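Local coordinates for conserved lipoprotein, putative (Clostridium novyi, PDB 4L1N), which is a putative lipoprotein of unknown function, whose domain belongs to a family grouped with the beta-propellers, at residues Ser61-Trp69 and Cys80-Glu90; Lys176-Val187 and His197-Val205. All blocks are in the same frame, centred on the assembly; numbering follows the deposited sequence.

Interaction 1 of 2, residues Ser61-Trp69 and Cys80-Glu90; sequences SKPTFATKW and CIEGKGENALE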
loop_
_atom_site.group_PDB
_atom_site.type_symbol
_atom_site.label_atom_id
_atom_site.label_comp_id
_atom_site.label_asym_id
_atom_site.label_seq_id
_atom_site.Cartn_x
_atom_site.Cartn_y
_atom_site.Cartn_z
ATOM N N SER A 61 -11.702 -15.680 -11.139
ATOM C CA SER A 61 -10.380 -15.136 -10.808
ATOM C C SER A 61 -10.116 -15.143 -9.301
ATOM O O SER A 61 -11.049 -14.972 -8.514
ATOM C CB SER A 61 -10.235 -13.716 -11.343
ATOM O OG SER A 61 -10.857 -12.766 -10.493
ATOM N N LYS A 62 -8.832 -15.327 -8.922
ATOM C CA LYS A 62 -8.298 -15.401 -7.559
ATOM C C LYS A 62 -6.775 -15.169 -7.575
ATOM O O LYS A 62 -6.124 -15.651 -8.500
ATOM C CB LYS A 62 -8.610 -16.778 -6.933
ATOM C CG LYS A 62 -9.883 -16.793 -6.102
ATOM C CD LYS A 62 -10.499 -18.177 -6.014
ATOM C CE LYS A 62 -11.937 -18.113 -5.553
ATOM N NZ LYS A 62 -12.680 -19.362 -5.879
ATOM N N PRO A 63 -6.167 -14.460 -6.583
ATOM C CA PRO A 63 -4.699 -14.271 -6.602
ATOM C C PRO A 63 -3.930 -15.599 -6.516
ATOM O O PRO A 63 -4.459 -16.568 -5.958
ATOM C CB PRO A 63 -4.446 -13.402 -5.372
ATOM C CG PRO A 63 -5.623 -13.617 -4.491
ATOM C CD PRO A 63 -6.775 -13.795 -5.412
ATOM N N THR A 64 -2.705 -15.662 -7.105
ATOM C CA THR A 64 -1.896 -16.896 -7.167
ATOM C C THR A 64 -0.499 -16.726 -6.537
ATOM O O THR A 64 0.218 -17.716 -6.350
ATOM C CB THR A 64 -1.764 -17.395 -8.637
ATOM O OG1 THR A 64 -0.955 -16.500 -9.400
ATOM C CG2 THR A 64 -3.106 -17.579 -9.330
ATOM N N PHE A 65 -0.117 -15.476 -6.221
ATOM C CA PHE A 65 1.190 -15.114 -5.662
ATOM C C PHE A 65 1.049 -13.794 -4.888
ATOM O O PHE A 65 1.726 -12.802 -5.195
ATOM C CB PHE A 65 2.208 -15.006 -6.818
ATOM C CG PHE A 65 3.666 -15.000 -6.442
ATOM C CD1 PHE A 65 4.203 -16.015 -5.657
ATOM C CD2 PHE A 65 4.517 -14.009 -6.918
ATOM C CE1 PHE A 65 5.557 -16.014 -5.317
ATOM C CE2 PHE A 65 5.874 -14.010 -6.580
ATOM C CZ PHE A 65 6.385 -15.018 -5.788
ATOM N N ALA A 66 0.142 -13.796 -3.882
ATOM C CA ALA A 66 -0.235 -12.623 -3.090
ATOM C C ALA A 66 0.044 -12.710 -1.579
ATOM O O ALA A 66 0.299 -13.791 -1.046
ATOM C CB ALA A 66 -1.712 -12.365 -3.279
ATOM N N THR A 67 -0.059 -11.543 -0.884
ATOM C CA THR A 67 0.032 -11.440 0.574
ATOM C C THR A 67 -1.300 -11.971 1.149
ATOM O O THR A 67 -2.257 -12.141 0.393
ATOM C CB THR A 67 0.374 -10.003 1.038
ATOM O OG1 THR A 67 -0.714 -9.107 0.793
ATOM C CG2 THR A 67 1.660 -9.466 0.427
ATOM N N LYS A 68 -1.367 -12.261 2.458
ATOM C CA LYS A 68 -2.595 -12.784 3.074
ATOM C C LYS A 68 -3.720 -11.731 3.046
ATOM O O LYS A 68 -3.442 -10.531 3.088
ATOM C CB LYS A 68 -2.333 -13.274 4.514
ATOM C CG LYS A 68 -1.617 -14.627 4.587
ATOM C CD LYS A 68 -1.372 -15.076 6.030
ATOM C CE LYS A 68 -0.685 -16.421 6.133
ATOM N NZ LYS A 68 0.777 -16.324 5.884
ATOM N N TRP A 69 -4.974 -12.186 2.934
ATOM C CA TRP A 69 -6.147 -11.320 2.878
ATOM C C TRP A 69 -6.410 -10.631 4.216
ATOM O O TRP A 69 -6.767 -11.296 5.188
ATOM C CB TRP A 69 -7.391 -12.120 2.480
ATOM C CG TRP A 69 -7.492 -12.517 1.039
ATOM C CD1 TRP A 69 -7.366 -13.776 0.530
ATOM C CD2 TRP A 69 -7.930 -11.687 -0.047
ATOM N NE1 TRP A 69 -7.655 -13.775 -0.816
ATOM C CE2 TRP A 69 -8.002 -12.505 -1.198
ATOM C CE3 TRP A 69 -8.243 -10.320 -0.168
ATOM C CZ2 TRP A 69 -8.334 -11.996 -2.457
ATOM C CZ3 TRP A 69 -8.606 -9.826 -1.412
ATOM C CH2 TRP A 69 -8.642 -10.656 -2.538
ATOM N N CYS A 80 -5.481 -7.540 -0.434
ATOM C CA CYS A 80 -4.141 -8.138 -0.480
ATOM C C CYS A 80 -3.355 -7.545 -1.660
ATOM O O CYS A 80 -3.942 -6.825 -2.475
ATOM C CB CYS A 80 -4.216 -9.663 -0.568
ATOM S SG CYS A 80 -4.742 -10.302 -2.187
ATOM N N ILE A 81 -2.037 -7.858 -1.754
ATOM C CA ILE A 81 -1.176 -7.422 -2.859
ATOM C C ILE A 81 -0.786 -8.664 -3.648
ATOM O O ILE A 81 -0.028 -9.486 -3.126
ATOM C CB ILE A 81 0.081 -6.614 -2.407
ATOM C CG1 ILE A 81 -0.280 -5.355 -1.615
ATOM C CG2 ILE A 81 0.991 -6.275 -3.608
ATOM C CD1 ILE A 81 0.717 -5.001 -0.622
ATOM N N GLU A 82 -1.287 -8.787 -4.904
ATOM C CA GLU A 82 -0.998 -9.887 -5.814
ATOM C C GLU A 82 0.221 -9.567 -6.686
ATOM O O GLU A 82 0.348 -8.442 -7.163
ATOM C CB GLU A 82 -2.245 -10.199 -6.680
ATOM C CG GLU A 82 -2.045 -11.064 -7.929
ATOM C CD GLU A 82 -1.631 -12.522 -7.790
ATOM O OE1 GLU A 82 -1.331 -12.956 -6.655
ATOM O OE2 GLU A 82 -1.592 -13.231 -8.824
ATOM N N GLY A 83 1.099 -10.558 -6.868
ATOM C CA GLY A 83 2.258 -10.465 -7.752
ATOM C C GLY A 83 3.638 -10.380 -7.144
ATOM O O GLY A 83 4.628 -10.367 -7.884
ATOM N N LYS A 84 3.728 -10.316 -5.803
ATOM C CA LYS A 84 5.024 -10.164 -5.146
ATOM C C LYS A 84 5.294 -11.200 -4.020
ATOM O O LYS A 84 6.246 -11.041 -3.250
ATOM C CB LYS A 84 5.136 -8.747 -4.592
ATOM C CG LYS A 84 5.277 -7.641 -5.619
ATOM C CD LYS A 84 5.326 -6.326 -4.864
ATOM C CE LYS A 84 6.499 -5.445 -5.216
ATOM N NZ LYS A 84 7.786 -5.898 -4.656
ATOM N N GLY A 85 4.517 -12.273 -3.966
ATOM C CA GLY A 85 4.716 -13.294 -2.944
ATOM C C GLY A 85 4.030 -12.977 -1.634
ATOM O O GLY A 85 3.442 -11.908 -1.481
ATOM N N GLU A 86 4.110 -13.915 -0.679
ATOM C CA GLU A 86 3.483 -13.898 0.654
ATOM C C GLU A 86 3.820 -12.660 1.519
ATOM O O GLU A 86 3.000 -12.277 2.372
ATOM C CB GLU A 86 3.899 -15.164 1.424
ATOM C CG GLU A 86 2.865 -15.670 2.417
ATOM C CD GLU A 86 3.372 -16.773 3.324
ATOM O OE1 GLU A 86 4.267 -16.494 4.157
ATOM O OE2 GLU A 86 2.868 -17.914 3.210
ATOM N N ASN A 87 5.006 -12.049 1.319
ATOM C CA ASN A 87 5.405 -10.900 2.133
ATOM C C ASN A 87 5.750 -9.668 1.270
ATOM O O ASN A 87 6.341 -8.706 1.767
ATOM C CB ASN A 87 6.581 -11.296 3.042
ATOM C CG ASN A 87 6.199 -12.310 4.099
ATOM O OD1 ASN A 87 5.566 -11.978 5.115
ATOM N ND2 ASN A 87 6.532 -13.581 3.861
ATOM N N ALA A 88 5.323 -9.685 -0.006
ATOM C CA ALA A 88 5.543 -8.645 -1.016
ATOM C C ALA A 88 7.041 -8.298 -1.168
ATOM O O ALA A 88 7.380 -7.135 -1.393
ATOM C CB ALA A 88 4.720 -7.405 -0.701
ATOM N N LEU A 89 7.935 -9.312 -1.068
ATOM C CA LEU A 89 9.388 -9.093 -1.150
ATOM C C LEU A 89 9.940 -9.355 -2.549
ATOM O O LEU A 89 11.066 -8.947 -2.847
ATOM C CB LEU A 89 10.141 -9.954 -0.124
ATOM C CG LEU A 89 9.912 -9.626 1.348
ATOM C CD1 LEU A 89 10.366 -10.754 2.221
ATOM C CD2 LEU A 89 10.619 -8.350 1.749
ATOM N N GLU A 90 9.147 -10.017 -3.408
ATOM C CA GLU A 90 9.532 -10.329 -4.777
ATOM C C GLU A 90 9.434 -9.107 -5.658
ATOM O O GLU A 90 8.517 -8.304 -5.494
ATOM C CB GLU A 90 8.663 -11.455 -5.341
ATOM C CG GLU A 90 8.834 -12.774 -4.611
ATOM C CD GLU A 90 10.243 -13.327 -4.651
ATOM O OE1 GLU A 90 10.757 -13.553 -5.770
ATOM O OE2 GLU A 90 10.849 -13.485 -3.564
#

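Interaction 2 of 2, residues Lys176-Val187 and His197-Val205; sequences KKGDKIDVQILV and HEETKTITV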
loop_
_atom_site.group_PDB
_atom_site.type_symbol
_atom_site.label_atom_id
_atom_site.label_comp_id
_atom_site.label_asym_id
_atom_site.label_seq_id
_atom_site.Cartn_x
_atom_site.Cartn_y
_atom_site.Cartn_z
ATOM N N LYS A 176 -2.808 1.637 12.508
ATOM C CA LYS A 176 -3.764 2.657 12.909
ATOM C C LYS A 176 -4.617 2.183 14.091
ATOM O O LYS A 176 -5.062 1.034 14.116
ATOM C CB LYS A 176 -4.656 3.032 11.719
ATOM C CG LYS A 176 -5.565 4.228 11.966
ATOM C CD LYS A 176 -6.232 4.710 10.709
ATOM C CE LYS A 176 -7.243 5.782 11.030
ATOM N NZ LYS A 176 -8.541 5.219 11.516
ATOM N N LYS A 177 -4.849 3.086 15.066
ATOM C CA LYS A 177 -5.710 2.865 16.223
ATOM C C LYS A 177 -6.455 4.167 16.469
ATOM O O LYS A 177 -5.914 5.102 17.060
ATOM C CB LYS A 177 -4.921 2.376 17.461
ATOM C CG LYS A 177 -5.778 2.008 18.694
ATOM C CD LYS A 177 -6.538 0.677 18.540
ATOM C CE LYS A 177 -7.523 0.436 19.659
ATOM N NZ LYS A 177 -8.475 -0.666 19.338
ATOM N N GLY A 178 -7.669 4.232 15.955
ATOM C CA GLY A 178 -8.516 5.406 16.078
ATOM C C GLY A 178 -8.048 6.543 15.201
ATOM O O GLY A 178 -7.878 6.367 13.994
ATOM N N ASP A 179 -7.815 7.706 15.816
ATOM C CA ASP A 179 -7.357 8.917 15.145
ATOM C C ASP A 179 -5.831 8.938 14.982
ATOM O O ASP A 179 -5.316 9.889 14.408
ATOM C CB ASP A 179 -7.831 10.167 15.930
ATOM C CG ASP A 179 -7.387 10.253 17.396
ATOM O OD1 ASP A 179 -7.567 9.248 18.144
ATOM O OD2 ASP A 179 -6.927 11.348 17.817
ATOM N N LYS A 180 -5.105 7.913 15.482
ATOM C CA LYS A 180 -3.629 7.880 15.442
ATOM C C LYS A 180 -3.058 6.793 14.546
ATOM O O LYS A 180 -3.538 5.657 14.569
ATOM C CB LYS A 180 -3.042 7.655 16.856
ATOM C CG LYS A 180 -3.551 8.571 17.955
ATOM C CD LYS A 180 -2.673 9.798 18.161
ATOM C CE LYS A 180 -3.392 10.852 18.975
ATOM N NZ LYS A 180 -3.403 10.526 20.432
ATOM N N ILE A 181 -1.958 7.107 13.844
ATOM C CA ILE A 181 -1.237 6.143 13.010
ATOM C C ILE A 181 0.217 6.131 13.452
ATOM O O ILE A 181 0.825 7.187 13.518
ATOM C CB ILE A 181 -1.369 6.417 11.472
ATOM C CG1 ILE A 181 -2.842 6.604 11.022
ATOM C CG2 ILE A 181 -0.676 5.340 10.655
ATOM C CD1 ILE A 181 -3.027 7.158 9.650
ATOM N N ASP A 182 0.762 4.945 13.771
ATOM C CA ASP A 182 2.174 4.712 14.072
ATOM C C ASP A 182 2.863 4.401 12.735
ATOM O O ASP A 182 2.545 3.392 12.104
ATOM C CB ASP A 182 2.323 3.533 15.053
ATOM C CG ASP A 182 2.203 3.816 16.529
ATOM O OD1 ASP A 182 1.890 4.963 16.893
ATOM O OD2 ASP A 182 2.435 2.890 17.325
ATOM N N VAL A 183 3.748 5.282 12.268
ATOM C CA VAL A 183 4.402 5.147 10.964
ATOM C C VAL A 183 5.856 4.678 11.152
ATOM O O VAL A 183 6.623 5.372 11.842
ATOM C CB VAL A 183 4.316 6.504 10.204
ATOM C CG1 VAL A 183 5.026 6.461 8.868
ATOM C CG2 VAL A 183 2.872 6.960 10.018
ATOM N N GLN A 184 6.242 3.502 10.546
ATOM C CA GLN A 184 7.634 3.081 10.641
ATOM C C GLN A 184 8.393 3.598 9.485
ATOM O O GLN A 184 8.012 3.381 8.329
ATOM C CB GLN A 184 7.846 1.577 10.749
ATOM C CG GLN A 184 7.545 1.056 12.113
ATOM C CD GLN A 184 8.667 1.191 13.070
ATOM O OE1 GLN A 184 8.484 1.707 14.148
ATOM N NE2 GLN A 184 9.820 0.681 12.732
ATOM N N ILE A 185 9.502 4.262 9.792
ATOM C CA ILE A 185 10.370 4.825 8.773
ATOM C C ILE A 185 11.716 4.124 8.871
ATOM O O ILE A 185 12.201 3.919 9.967
ATOM C CB ILE A 185 10.467 6.375 8.969
ATOM C CG1 ILE A 185 9.080 6.993 8.982
ATOM C CG2 ILE A 185 11.357 7.051 7.915
ATOM C CD1 ILE A 185 8.921 8.037 9.872
ATOM N N LEU A 186 12.293 3.731 7.744
ATOM C CA LEU A 186 13.642 3.182 7.664
ATOM C C LEU A 186 14.575 4.317 7.164
ATOM O O LEU A 186 14.429 4.811 6.027
ATOM C CB LEU A 186 13.687 1.946 6.753
ATOM C CG LEU A 186 15.082 1.386 6.382
ATOM C CD1 LEU A 186 15.648 0.528 7.490
ATOM C CD2 LEU A 186 15.036 0.609 5.051
ATOM N N VAL A 187 15.466 4.785 8.053
ATOM C CA VAL A 187 16.403 5.857 7.727
ATOM C C VAL A 187 17.790 5.305 7.395
ATOM O O VAL A 187 18.366 4.605 8.202
ATOM C CB VAL A 187 16.511 6.892 8.843
ATOM C CG1 VAL A 187 17.235 8.130 8.342
ATOM C CG2 VAL A 187 15.140 7.246 9.404
ATOM N N HIS A 197 18.795 2.915 10.369
ATOM C CA HIS A 197 18.074 2.807 11.635
ATOM C C HIS A 197 16.553 2.933 11.353
ATOM O O HIS A 197 16.165 3.370 10.287
ATOM C CB HIS A 197 18.569 3.794 12.692
ATOM C CG HIS A 197 18.098 5.209 12.541
ATOM N ND1 HIS A 197 18.894 6.169 11.957
ATOM C CD2 HIS A 197 16.979 5.808 13.016
ATOM C CE1 HIS A 197 18.220 7.310 12.055
ATOM N NE2 HIS A 197 17.055 7.137 12.664
ATOM N N GLU A 198 15.707 2.553 12.306
ATOM C CA GLU A 198 14.257 2.666 12.182
ATOM C C GLU A 198 13.710 3.721 13.158
ATOM O O GLU A 198 14.320 3.993 14.191
ATOM C CB GLU A 198 13.602 1.308 12.432
ATOM C CG GLU A 198 13.826 0.355 11.275
ATOM C CD GLU A 198 12.942 -0.877 11.188
ATOM O OE1 GLU A 198 11.907 -0.941 11.890
ATOM O OE2 GLU A 198 13.288 -1.783 10.396
ATOM N N GLU A 199 12.574 4.328 12.809
ATOM C CA GLU A 199 11.848 5.318 13.622
ATOM C C GLU A 199 10.378 4.948 13.710
ATOM O O GLU A 199 9.872 4.319 12.800
ATOM C CB GLU A 199 11.975 6.738 13.021
ATOM C CG GLU A 199 13.389 7.284 13.069
ATOM C CD GLU A 199 13.629 8.678 12.517
ATOM O OE1 GLU A 199 12.770 9.186 11.756
ATOM O OE2 GLU A 199 14.722 9.231 12.790
ATOM N N THR A 200 9.695 5.353 14.781
ATOM C CA THR A 200 8.236 5.247 14.925
ATOM C C THR A 200 7.692 6.651 15.109
ATOM O O THR A 200 8.100 7.330 16.045
ATOM C CB THR A 200 7.783 4.343 16.069
ATOM O OG1 THR A 200 8.545 3.136 16.102
ATOM C CG2 THR A 200 6.336 4.028 15.981
ATOM N N LYS A 201 6.797 7.096 14.230
ATOM C CA LYS A 201 6.202 8.427 14.316
ATOM C C LYS A 201 4.733 8.267 14.396
ATOM O O LYS A 201 4.143 7.624 13.532
ATOM C CB LYS A 201 6.576 9.328 13.111
ATOM C CG LYS A 201 8.079 9.487 12.802
ATOM C CD LYS A 201 8.871 10.107 13.923
ATOM C CE LYS A 201 9.662 11.304 13.482
ATOM N NZ LYS A 201 11.012 11.287 14.109
ATOM N N THR A 202 4.125 8.837 15.425
ATOM C CA THR A 202 2.689 8.791 15.605
ATOM C C THR A 202 2.157 10.073 15.009
ATOM O O THR A 202 2.598 11.153 15.396
ATOM C CB THR A 202 2.366 8.550 17.090
ATOM O OG1 THR A 202 2.902 7.273 17.419
ATOM C CG2 THR A 202 0.883 8.523 17.392
ATOM N N ILE A 203 1.260 9.951 14.030
ATOM C CA ILE A 203 0.588 11.074 13.368
ATOM C C ILE A 203 -0.893 11.099 13.799
ATOM O O ILE A 203 -1.463 10.051 14.093
ATOM C CB ILE A 203 0.750 11.072 11.809
ATOM C CG1 ILE A 203 0.257 9.763 11.159
ATOM C CG2 ILE A 203 2.193 11.401 11.396
ATOM C CD1 ILE A 203 0.106 9.798 9.671
ATOM N N THR A 204 -1.501 12.288 13.877
ATOM C CA THR A 204 -2.929 12.421 14.193
ATOM C C THR A 204 -3.660 12.665 12.840
ATOM O O THR A 204 -3.121 13.322 11.942
ATOM C CB THR A 204 -3.173 13.493 15.272
ATOM O OG1 THR A 204 -2.367 13.207 16.404
ATOM C CG2 THR A 204 -4.561 13.489 15.769
ATOM N N VAL A 205 -4.848 12.078 12.671
ATOM C CA VAL A 205 -5.607 12.206 11.419
ATOM C C VAL A 205 -7.040 12.677 11.649
ATOM O O VAL A 205 -7.554 12.633 12.770
ATOM C CB VAL A 205 -5.591 10.905 10.579
ATOM C CG1 VAL A 205 -4.183 10.589 10.082
ATOM C CG2 VAL A 205 -6.197 9.720 11.337
#

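Interaction 1 of 2, residues Ser61-Trp69 and Cys80-Glu90
Cys80 meets the indole of Trp69 with its sulfur: SG sits over one face of the six-membered ring, 3.8 Å from the centroid and almost on the ring normal. With SG between the backbone N and the carbonyl carbon (chi1 73°), the thiol also reaches the methyl of Ala66 and, more loosely, the ring of Pro63; Tyr97 of strand 95-100 packs against the same group. Ile81 then uses its backbone in both directions. Its N-H goes to the hydroxyl of Thr67 (N to OG1 3.1 Å, nearly straight at 165°), and its carbonyl accepts the N-H of Thr67, so one threonine occupies both backbone polar groups of Ile81. Glu82 turns its carboxylate back over the loop by a bend at chi2 (66°). There OE1 takes the N-H of Phe65 at 2.8 Å through its syn lone pair, while the N-H of Thr64 approaches OE2 from above the carboxylate plane at 3.2 Å. Two successive peptide N-H groups are thus held by one acidic side chain. Beyond the strand, Gly83 N and Gly85 N reach Phe65 O from opposite faces of its carbonyl plane, at 2.9 and 3.1 Å respectively, which grips this oxygen twice. CA of Gly85 also sits over one face of the Phe65 ring, 3.6 Å from its centroid, a CH-pi contact. A type I beta turn runs from Gly85 to Ala88. Within it Glu86 adds a long salt bridge to Lys68, and farther on CG of Glu90 touches CZ of Phe65. Overall, an irregular chain is fastened to the end of strand 77-82 by a single beta bridge, Ala66 with Glu82, and by side-chain-to-backbone bonds, near one edge of the nine-stranded antiparallel sheet, beside its outermost strand 70-71.

Interaction 2 of 2, residues Lys176-Val187 and His197-Val205
Ile181 and Ile203 face each other in an antiparallel beta hairpin formed by strands 180-188 and 196-204, the central and one edge strand of a three-stranded antiparallel meander. The close packing is on the face that carries Ile181, Val183, Ile185 and Val187. CG1 of Ile203, placed between its backbone N and carbonyl carbon (chi1 56°), comes 3.7 Å from CB of Ile181, and its CD1 continues toward Val183. CD1 of Ile181 meets CG1 of Val205 at 3.6 Å, the two side chains crossing at about a right angle. Phe126 and Met132 cover Ile181 from the rest of the protein, and Tyr162 touches both Ile185 and Ile203.

The other face is polar and largely exposed along strand 196-204. Here Thr202 and Asp182 lie alongside each other, pointing the same way, and the hydroxyl OG1 of Thr202 donates to OD1 of Asp182 at 2.6 Å from above the carboxylate plane. The aliphatic part of Lys180 runs beside Thr204.

Toward Val187 the tightly packed face becomes polar on strand 196-204, with Lys201, Glu199 and His197. CB of Val187 packs over one face of the His197 ring, 3.9 Å from its centroid. ND1 is hydrogen-bonded to Glu189, and at the ring edge NE2 of His197 donates, in the ring plane, to OE2 of Glu199, 3.1 Å away.

In the fold
Two ways of securing a chain to a beta sheet are seen in one small, all-beta domain. Interaction 1 relies on side chains and isolated backbone bonds to hold a loop against a strand end, whereas interaction 2 relies on continuous strand pairing. Interaction 1 lies against the nine-stranded sheet and interaction 2 within the three-stranded one, on opposite sides of the chain's centre. Their centres are 24 Å apart and their nearest atoms about 11 Å, with no direct touch. Strands from the larger sheet approach both: 118-125 borders interaction 1 through Ile123 and Thr119, and 130-137 borders interaction 2 through Met132. No active site is known.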